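Local coordinates for protein ribulose-1,5-bisphosphate carboxylase/oxygenase large subunit (Rhodopseudomonas palustris, PDB 3QFW) that belongs to the Rubisco-like proteins, probably binds magnesium and may act on a substrate related to that of Rubisco rather than fix carbon dioxide, at residues B[21-26]-B[54-58]; B[31-35]-B[85-91]; B[97-102]-B[262-267]. All blocks are in the same frame, centred on the assembly; numbering follows the deposited sequence.

Contact 1: B[21-26]-B[54-58]; sequences IEQRAL and VEDVA
I21 and A25, which both lean on V57, share the shortest polar bond here: A25 N donates to I21 O at 2.8 Å, one turn along helix 18-31. The helix packs on strand 53-59 of the antiparallel sheet, an alpha/beta layering consistent with the ferredoxin-like N-terminal domain of the Rubisco family. No hydrogen bond joins the two segments. The axes of the two segments run roughly antiparallel, at 149°, and approach to 9.9 Å.

Two valines carry the strand side. A classic beta bulge sets E55 and D56 together opposite R68 of strand 64-71. V54 and V57, on either side of this pair, both point toward the helix. V57 divides its methyls. CG1, anti to the backbone N (chi1 -175°), meets I21 CG1 at 3.8 Å, the two side chains passing alongside with their ends pointing opposite ways. CG2 meets A25 CB at 4.2 Å and lies beside the carboxylate of E22, with OE1 4.1 Å from it.

The inner face of the helix continues onto strand 64-71, where I21 touches Y65 and A25 touches V67. R24 instead forms a salt bridge with D96.

V54 packs on the next part of the helix. Its CG1 touches A25 CB at 4.2 Å, and its CG2 sits 3.5 Å from A25 O and 3.9 Å from L26 CA.

Contact 2: B[31-35]-B[85-91]; sequences EQSVE and NMLFGNS
Q32 directs its carboxamide between M86 and S91, and the two ends of the amide do different work. The chain leaves the end of helix 18-31 here. A bend at chi2 (-50°) turns the amide toward M86 and S91.

The oxygen end is gripped twice by one residue. S91 OG donates to Q32 OE1 at 2.6 Å, in the carbonyl plane and on a lone pair. S91 N reaches the same oxygen at 2.8 Å, also in that plane, but this hydrogen bond is bent. The hydroxyl is placed for this by chi1, which sets OG beside its own backbone N.

The nitrogen end turns to the helix. Q32 NE2 donates to M86 O at 2.9 Å. It comes from above the carbonyl plane, 63° out of it, and not along a lone pair. Bonds at both ends fix the rotation of the buried amide. Y12 of strand 8-15 packs on Q32 and also hydrogen-bonds L87 O through its hydroxyl.

Beside this, the extended side chain of E35 crosses N90 at about a right angle. E35 OE1 lies 3.0 Å from N90 ND2, and the carboxylate and amide planes are 82° apart.

The second subunit closes over this edge: K139 NZ of that subunit hydrogen-bonds E35 O, and the backbone oxygen of its H167 accepts from N85 ND2. K139 directly follows barrel strand 133-138, consistent with the Rubisco dimer, whose active site forms between the N-terminal domain of one subunit and the barrel of the other.

Contact 3: B[97-102]-B[262-267]; sequences IALADV and KIAAPL
L267 points its side chain from the first turn of helix 265-276 at the loop after strand 97-98. Its CB lies 3.5 Å from A100 O. CG, anti to the backbone N (chi1 163°), then branches into two methyls that share V102. CD1 lies 3.8 Å from V102 N and also nears D101 OD1. CD2 meets L99 CG at 3.6 Å, the two leucines crossing at about a right angle, and touches V102 CG2 at 3.8 Å.

The backbones join in a single beta bridge between L99 and I263. L99 N donates to K262 O at 3.0 Å, and A264 N returns a straight bond to L99 O at 2.9 Å. A264 holds the N-cap position of the helix. Water 1 donates to A100 O and accepts a weak bond from L267 N, so it links the 97-102 loop to the first turn of the helix.

At the outer end A98 CB presses on K262 CG at 3.5 Å, which is tight.

Strand 8-15 flanks the 97-102 segment, through Y12 and H13. I263 packs on L84 and F88 of helix 80-88. A265 and P266 rest on helix 294-305. The bridge thus fastens the N-terminal sheet to the catalytic TIM barrel of the same chain.

Overall arrangement
From the N terminus, helix 18-31 leads through contact 1 and ends at contact 2. The chain returns as strand 53-59 to close contact 1, and later as helix 80-88 to close contact 2. The two therefore cross along the chain: contact 1 ties helix 18-31 to the sheet, and contact 2 ties its end to that of helix 80-88. Contact 3 comes after both. It opens on strand 97-98 and closes 160 residues later, at the start of barrel helix 265-276. F88 connects contacts 2 and 3, lying against I97, K262 and I263. R24 of the contact 1 helix touches I97. Contact 2 lies largely against the second subunit, which contact 3 meets through I263; contact 3 joins the two domains of one chain.

Contact 1: B[21-26]-B[54-58]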
loop_
_atom_site.group_PDB
_atom_site.type_symbol
_atom_site.label_atom_id
_atom_site.label_comp_id
_atom_site.label_asym_id
_atom_site.label_seq_id
_atom_site.Cartn_x
_atom_site.Cartn_y
_atom_site.Cartn_z
ATOM N N ILE B 21 2.985 -27.766 -8.280
ATOM C CA ILE B 21 2.940 -27.177 -6.935
ATOM C C ILE B 21 4.281 -27.244 -6.200
ATOM O O ILE B 21 4.709 -26.267 -5.589
ATOM C CB ILE B 21 1.816 -27.782 -6.047
ATOM C CG1 ILE B 21 1.860 -27.173 -4.643
ATOM C CG2 ILE B 21 1.933 -29.296 -5.977
ATOM C CD1 ILE B 21 1.775 -25.648 -4.623
ATOM N N GLU B 22 4.947 -28.393 -6.259
ATOM C CA GLU B 22 6.269 -28.519 -5.648
ATOM C C GLU B 22 7.239 -27.483 -6.213
ATOM O O GLU B 22 7.915 -26.786 -5.458
ATOM C CB GLU B 22 6.824 -29.935 -5.817
ATOM C CG GLU B 22 6.145 -30.976 -4.945
ATOM C CD GLU B 22 6.342 -30.719 -3.458
ATOM O OE1 GLU B 22 7.173 -29.856 -3.101
ATOM O OE2 GLU B 22 5.663 -31.381 -2.644
ATOM N N GLN B 23 7.297 -27.386 -7.540
ATOM C CA GLN B 23 8.128 -26.392 -8.224
ATOM C C GLN B 23 7.711 -24.964 -7.871
ATOM O O GLN B 23 8.543 -24.115 -7.551
ATOM C CB GLN B 23 8.044 -26.591 -9.746
ATOM C CG GLN B 23 8.646 -25.456 -10.571
ATOM C CD GLN B 23 8.446 -25.643 -12.073
ATOM O OE1 GLN B 23 7.323 -25.851 -12.544
ATOM N NE2 GLN B 23 9.538 -25.566 -12.831
ATOM N N ARG B 24 6.412 -24.705 -7.944
ATOM C CA ARG B 24 5.878 -23.398 -7.583
ATOM C C ARG B 24 6.273 -23.013 -6.159
ATOM O O ARG B 24 6.626 -21.868 -5.894
ATOM C CB ARG B 24 4.359 -23.387 -7.718
ATOM C CG ARG B 24 3.741 -22.037 -7.413
ATOM C CD ARG B 24 4.228 -20.981 -8.405
ATOM N NE ARG B 24 3.638 -19.676 -8.119
ATOM C CZ ARG B 24 4.119 -18.813 -7.227
ATOM N NH1 ARG B 24 5.205 -19.112 -6.524
ATOM N NH2 ARG B 24 3.512 -17.651 -7.035
ATOM N N ALA B 25 6.233 -23.972 -5.244
ATOM C CA ALA B 25 6.576 -23.671 -3.861
ATOM C C ALA B 25 8.036 -23.250 -3.725
ATOM O O ALA B 25 8.347 -22.308 -2.999
ATOM C CB ALA B 25 6.251 -24.844 -2.944
ATOM N N LEU B 26 8.932 -23.932 -4.435
ATOM C CA LEU B 26 10.344 -23.594 -4.373
ATOM C C LEU B 26 10.576 -22.201 -4.945
ATOM O O LEU B 26 11.312 -21.392 -4.377
ATOM C CB LEU B 26 11.177 -24.607 -5.165
ATOM C CG LEU B 26 12.659 -24.647 -4.800
ATOM C CD1 LEU B 26 12.845 -25.253 -3.423
ATOM C CD2 LEU B 26 13.448 -25.431 -5.840
ATOM N N VAL B 54 11.161 -24.226 1.952
ATOM C CA VAL B 54 9.807 -24.759 1.921
ATOM C C VAL B 54 9.651 -25.736 3.090
ATOM O O VAL B 54 10.136 -26.869 3.036
ATOM C CB VAL B 54 9.500 -25.472 0.587
ATOM C CG1 VAL B 54 8.085 -26.056 0.597
ATOM C CG2 VAL B 54 9.694 -24.514 -0.592
ATOM N N GLU B 55 8.996 -25.284 4.157
ATOM C CA GLU B 55 8.812 -26.101 5.345
ATOM C C GLU B 55 7.766 -27.175 5.105
ATOM O O GLU B 55 7.887 -28.298 5.605
ATOM C CB GLU B 55 8.391 -25.235 6.536
ATOM C CG GLU B 55 9.478 -24.308 7.049
ATOM C CD GLU B 55 10.388 -24.984 8.049
ATOM O OE1 GLU B 55 11.381 -25.618 7.624
ATOM O OE2 GLU B 55 10.106 -24.883 9.265
ATOM N N ASP B 56 6.732 -26.829 4.347
ATOM C CA ASP B 56 5.614 -27.740 4.151
ATOM C C ASP B 56 4.751 -27.390 2.947
ATOM O O ASP B 56 4.618 -26.223 2.573
ATOM C CB ASP B 56 4.731 -27.767 5.399
ATOM C CG ASP B 56 3.727 -28.899 5.372
ATOM O OD1 ASP B 56 4.160 -30.072 5.297
ATOM O OD2 ASP B 56 2.508 -28.622 5.417
ATOM N N VAL B 57 4.158 -28.422 2.356
ATOM C CA VAL B 57 3.153 -28.253 1.321
ATOM C C VAL B 57 1.959 -29.155 1.618
ATOM O O VAL B 57 2.102 -30.374 1.730
ATOM C CB VAL B 57 3.716 -28.589 -0.072
ATOM C CG1 VAL B 57 2.688 -28.279 -1.140
ATOM C CG2 VAL B 57 5.005 -27.820 -0.325
ATOM N N ALA B 58 0.781 -28.557 1.750
ATOM C CA ALA B 58 -0.420 -29.320 2.050
ATOM C C ALA B 58 -1.540 -28.999 1.075
ATOM O O ALA B 58 -1.616 -27.890 0.540
ATOM C CB ALA B 58 -0.872 -29.060 3.482
#

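Contact 2: B[31-35]-B[85-91]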
loop_
_atom_site.group_PDB
_atom_site.type_symbol
_atom_site.label_atom_id
_atom_site.label_comp_id
_atom_site.label_asym_id
_atom_site.label_seq_id
_atom_site.Cartn_x
_atom_site.Cartn_y
_atom_site.Cartn_z
ATOM N N GLU B 31 11.600 -16.286 -4.569
ATOM C CA GLU B 31 11.037 -14.952 -4.810
ATOM C C GLU B 31 11.025 -14.066 -3.565
ATOM O O GLU B 31 11.271 -12.858 -3.651
ATOM C CB GLU B 31 9.612 -15.053 -5.364
ATOM C CG GLU B 31 9.510 -15.636 -6.762
ATOM C CD GLU B 31 9.565 -14.580 -7.854
ATOM O OE1 GLU B 31 10.076 -13.466 -7.605
ATOM O OE2 GLU B 31 9.084 -14.868 -8.970
ATOM N N GLN B 32 10.736 -14.667 -2.412
ATOM C CA GLN B 32 10.626 -13.911 -1.166
ATOM C C GLN B 32 11.900 -14.016 -0.347
ATOM O O GLN B 32 11.906 -13.809 0.866
ATOM C CB GLN B 32 9.428 -14.384 -0.348
ATOM C CG GLN B 32 8.091 -14.156 -1.044
ATOM C CD GLN B 32 7.938 -12.732 -1.565
ATOM O OE1 GLN B 32 7.378 -12.514 -2.632
ATOM N NE2 GLN B 32 8.420 -11.762 -0.800
ATOM N N SER B 33 12.992 -14.329 -1.037
ATOM C CA SER B 33 14.287 -14.443 -0.404
ATOM C C SER B 33 15.346 -13.714 -1.222
ATOM O O SER B 33 15.430 -12.482 -1.231
ATOM C CB SER B 33 14.675 -15.918 -0.294
ATOM O OG SER B 33 15.818 -16.057 0.512
ATOM N N VAL B 34 16.156 -14.499 -1.914
ATOM C CA VAL B 34 17.283 -13.967 -2.659
ATOM C C VAL B 34 16.865 -13.498 -4.037
ATOM O O VAL B 34 17.503 -12.616 -4.612
ATOM C CB VAL B 34 18.360 -15.031 -2.810
ATOM C CG1 VAL B 34 18.929 -15.384 -1.446
ATOM C CG2 VAL B 34 17.781 -16.261 -3.494
ATOM N N GLU B 35 15.810 -14.098 -4.573
ATOM C CA GLU B 35 15.299 -13.709 -5.873
ATOM C C GLU B 35 16.443 -13.836 -6.894
ATOM O O GLU B 35 16.665 -12.955 -7.726
ATOM C CB GLU B 35 14.742 -12.283 -5.799
ATOM C CG GLU B 35 14.214 -11.715 -7.118
ATOM C CD GLU B 35 13.789 -10.261 -6.985
ATOM O OE1 GLU B 35 13.706 -9.775 -5.837
ATOM O OE2 GLU B 35 13.549 -9.605 -8.020
ATOM N N ASN B 85 7.537 -6.076 2.882
ATOM C CA ASN B 85 8.370 -6.305 1.693
ATOM C C ASN B 85 8.850 -7.755 1.590
ATOM O O ASN B 85 8.628 -8.421 0.584
ATOM C CB ASN B 85 9.556 -5.330 1.689
ATOM C CG ASN B 85 10.275 -5.265 0.344
ATOM O OD1 ASN B 85 9.699 -5.534 -0.713
ATOM N ND2 ASN B 85 11.547 -4.900 0.387
ATOM N N MET B 86 9.474 -8.269 2.647
ATOM C CA MET B 86 9.979 -9.640 2.604
ATOM C C MET B 86 8.849 -10.685 2.622
ATOM O O MET B 86 8.990 -11.768 2.043
ATOM C CB MET B 86 10.991 -9.908 3.735
ATOM C CG MET B 86 12.406 -9.293 3.537
ATOM S SD MET B 86 13.059 -9.098 1.838
ATOM C CE MET B 86 12.693 -7.389 1.576
ATOM N N LEU B 87 7.731 -10.366 3.280
ATOM C CA LEU B 87 6.613 -11.304 3.313
ATOM C C LEU B 87 5.918 -11.442 1.970
ATOM O O LEU B 87 5.564 -12.552 1.569
ATOM C CB LEU B 87 5.573 -10.917 4.378
ATOM C CG LEU B 87 6.033 -11.059 5.819
ATOM C CD1 LEU B 87 4.973 -10.486 6.744
ATOM C CD2 LEU B 87 6.304 -12.530 6.139
ATOM N N PHE B 88 5.714 -10.324 1.274
ATOM C CA PHE B 88 4.852 -10.354 0.094
ATOM C C PHE B 88 5.151 -9.328 -0.995
ATOM O O PHE B 88 4.361 -9.186 -1.926
ATOM C CB PHE B 88 3.400 -10.171 0.525
ATOM C CG PHE B 88 2.409 -10.801 -0.407
ATOM C CD1 PHE B 88 2.644 -12.063 -0.941
ATOM C CD2 PHE B 88 1.230 -10.148 -0.723
ATOM C CE1 PHE B 88 1.726 -12.655 -1.793
ATOM C CE2 PHE B 88 0.301 -10.734 -1.572
ATOM C CZ PHE B 88 0.547 -11.987 -2.107
ATOM N N GLY B 89 6.268 -8.619 -0.882
ATOM C CA GLY B 89 6.606 -7.575 -1.851
ATOM C C GLY B 89 6.422 -7.953 -3.312
ATOM O O GLY B 89 5.595 -7.372 -4.028
ATOM N N ASN B 90 7.210 -8.923 -3.766
ATOM C CA ASN B 90 7.147 -9.373 -5.147
ATOM C C ASN B 90 6.008 -10.327 -5.445
ATOM O O ASN B 90 5.425 -10.273 -6.524
ATOM C CB ASN B 90 8.478 -10.021 -5.563
ATOM C CG ASN B 90 9.521 -8.997 -5.958
ATOM O OD1 ASN B 90 9.200 -7.835 -6.217
ATOM N ND2 ASN B 90 10.779 -9.425 -6.017
ATOM N N SER B 91 5.694 -11.211 -4.499
ATOM C CA SER B 91 4.690 -12.229 -4.772
ATOM C C SER B 91 3.321 -11.586 -4.912
ATOM O O SER B 91 2.408 -12.162 -5.502
ATOM C CB SER B 91 4.688 -13.314 -3.692
ATOM O OG SER B 91 5.819 -14.151 -3.846
#

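Contact 3: B[97-102]-B[262-267]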
loop_
_atom_site.group_PDB
_atom_site.type_symbol
_atom_site.label_atom_id
_atom_site.label_comp_id
_atom_site.label_asym_id
_atom_site.label_seq_id
_atom_site.Cartn_x
_atom_site.Cartn_y
_atom_site.Cartn_z
ATOM N N ILE B 97 -1.351 -16.472 -5.894
ATOM C CA ILE B 97 -0.870 -16.574 -4.524
ATOM C C ILE B 97 -1.514 -15.551 -3.597
ATOM O O ILE B 97 -1.797 -14.419 -3.994
ATOM C CB ILE B 97 0.668 -16.437 -4.456
ATOM C CG1 ILE B 97 1.168 -16.609 -3.017
ATOM C CG2 ILE B 97 1.114 -15.102 -5.037
ATOM C CD1 ILE B 97 2.680 -16.623 -2.890
ATOM N N ALA B 98 -1.754 -15.976 -2.362
ATOM C CA ALA B 98 -2.217 -15.089 -1.312
ATOM C C ALA B 98 -1.392 -15.361 -0.067
ATOM O O ALA B 98 -1.036 -16.505 0.207
ATOM C CB ALA B 98 -3.695 -15.319 -1.026
ATOM N N LEU B 99 -1.065 -14.310 0.675
ATOM C CA LEU B 99 -0.391 -14.471 1.951
ATOM C C LEU B 99 -1.467 -14.700 3.020
ATOM O O LEU B 99 -2.296 -13.830 3.228
ATOM C CB LEU B 99 0.410 -13.211 2.280
ATOM C CG LEU B 99 1.025 -13.217 3.676
ATOM C CD1 LEU B 99 2.081 -14.314 3.777
ATOM C CD2 LEU B 99 1.602 -11.858 4.047
ATOM N N ALA B 100 -1.441 -15.852 3.690
ATOM C CA ALA B 100 -2.535 -16.266 4.593
ATOM C C ALA B 100 -2.278 -16.064 6.094
ATOM O O ALA B 100 -3.187 -15.678 6.836
ATOM C CB ALA B 100 -2.932 -17.733 4.324
ATOM N N ASP B 101 -1.061 -16.353 6.546
ATOM C CA ASP B 101 -0.706 -16.162 7.952
ATOM C C ASP B 101 0.796 -15.961 8.108
ATOM O O ASP B 101 1.565 -16.246 7.192
ATOM C CB ASP B 101 -1.154 -17.357 8.802
ATOM C CG ASP B 101 -1.381 -16.988 10.264
ATOM O OD1 ASP B 101 -1.250 -15.794 10.620
ATOM O OD2 ASP B 101 -1.702 -17.898 11.066
ATOM N N VAL B 102 1.204 -15.474 9.276
ATOM C CA VAL B 102 2.621 -15.295 9.583
ATOM C C VAL B 102 2.858 -15.637 11.053
ATOM O O VAL B 102 2.157 -15.141 11.940
ATOM C CB VAL B 102 3.100 -13.851 9.289
ATOM C CG1 VAL B 102 4.633 -13.723 9.442
ATOM C CG2 VAL B 102 2.691 -13.439 7.889
ATOM N N LYS B 262 -2.952 -9.245 -2.352
ATOM C CA LYS B 262 -3.724 -10.366 -1.847
ATOM C C LYS B 262 -3.166 -10.890 -0.530
ATOM O O LYS B 262 -2.595 -11.975 -0.474
ATOM C CB LYS B 262 -3.792 -11.485 -2.884
ATOM C CG LYS B 262 -4.908 -12.486 -2.642
ATOM C CD LYS B 262 -6.244 -11.791 -2.459
ATOM C CE LYS B 262 -7.384 -12.656 -2.971
ATOM N NZ LYS B 262 -8.691 -11.941 -2.923
ATOM N N ILE B 263 -3.325 -10.090 0.519
ATOM C CA ILE B 263 -3.036 -10.523 1.881
ATOM C C ILE B 263 -4.364 -10.793 2.576
ATOM O O ILE B 263 -5.253 -9.944 2.561
ATOM C CB ILE B 263 -2.269 -9.438 2.655
ATOM C CG1 ILE B 263 -0.992 -9.035 1.889
ATOM C CG2 ILE B 263 -1.948 -9.911 4.060
ATOM C CD1 ILE B 263 -0.141 -8.001 2.615
ATOM N N ALA B 264 -4.516 -11.971 3.177
ATOM C CA ALA B 264 -5.790 -12.311 3.809
ATOM C C ALA B 264 -6.154 -11.285 4.882
ATOM O O ALA B 264 -5.296 -10.862 5.669
ATOM C CB ALA B 264 -5.744 -13.717 4.410
ATOM N N ALA B 265 -7.430 -10.905 4.915
ATOM C CA ALA B 265 -7.906 -9.886 5.860
ATOM C C ALA B 265 -7.632 -10.223 7.315
ATOM O O ALA B 265 -7.234 -9.352 8.093
ATOM C CB ALA B 265 -9.387 -9.588 5.652
ATOM N N PRO B 266 -7.856 -11.477 7.714
ATOM C CA PRO B 266 -7.643 -11.659 9.153
ATOM C C PRO B 266 -6.190 -11.397 9.542
ATOM O O PRO B 266 -5.928 -10.773 10.565
ATOM C CB PRO B 266 -8.046 -13.125 9.396
ATOM C CG PRO B 266 -9.020 -13.430 8.291
ATOM C CD PRO B 266 -8.489 -12.648 7.085
ATOM N N LEU B 267 -5.250 -11.841 8.711
ATOM C CA LEU B 267 -3.844 -11.634 9.000
ATOM C C LEU B 267 -3.498 -10.140 8.995
ATOM O O LEU B 267 -2.803 -9.651 9.891
ATOM C CB LEU B 267 -2.994 -12.367 7.956
ATOM C CG LEU B 267 -1.538 -11.911 7.878
ATOM C CD1 LEU B 267 -0.795 -12.246 9.164
ATOM C CD2 LEU B 267 -0.830 -12.536 6.671
HETATM O O HOH W 1 -5.611 -14.773 7.611
#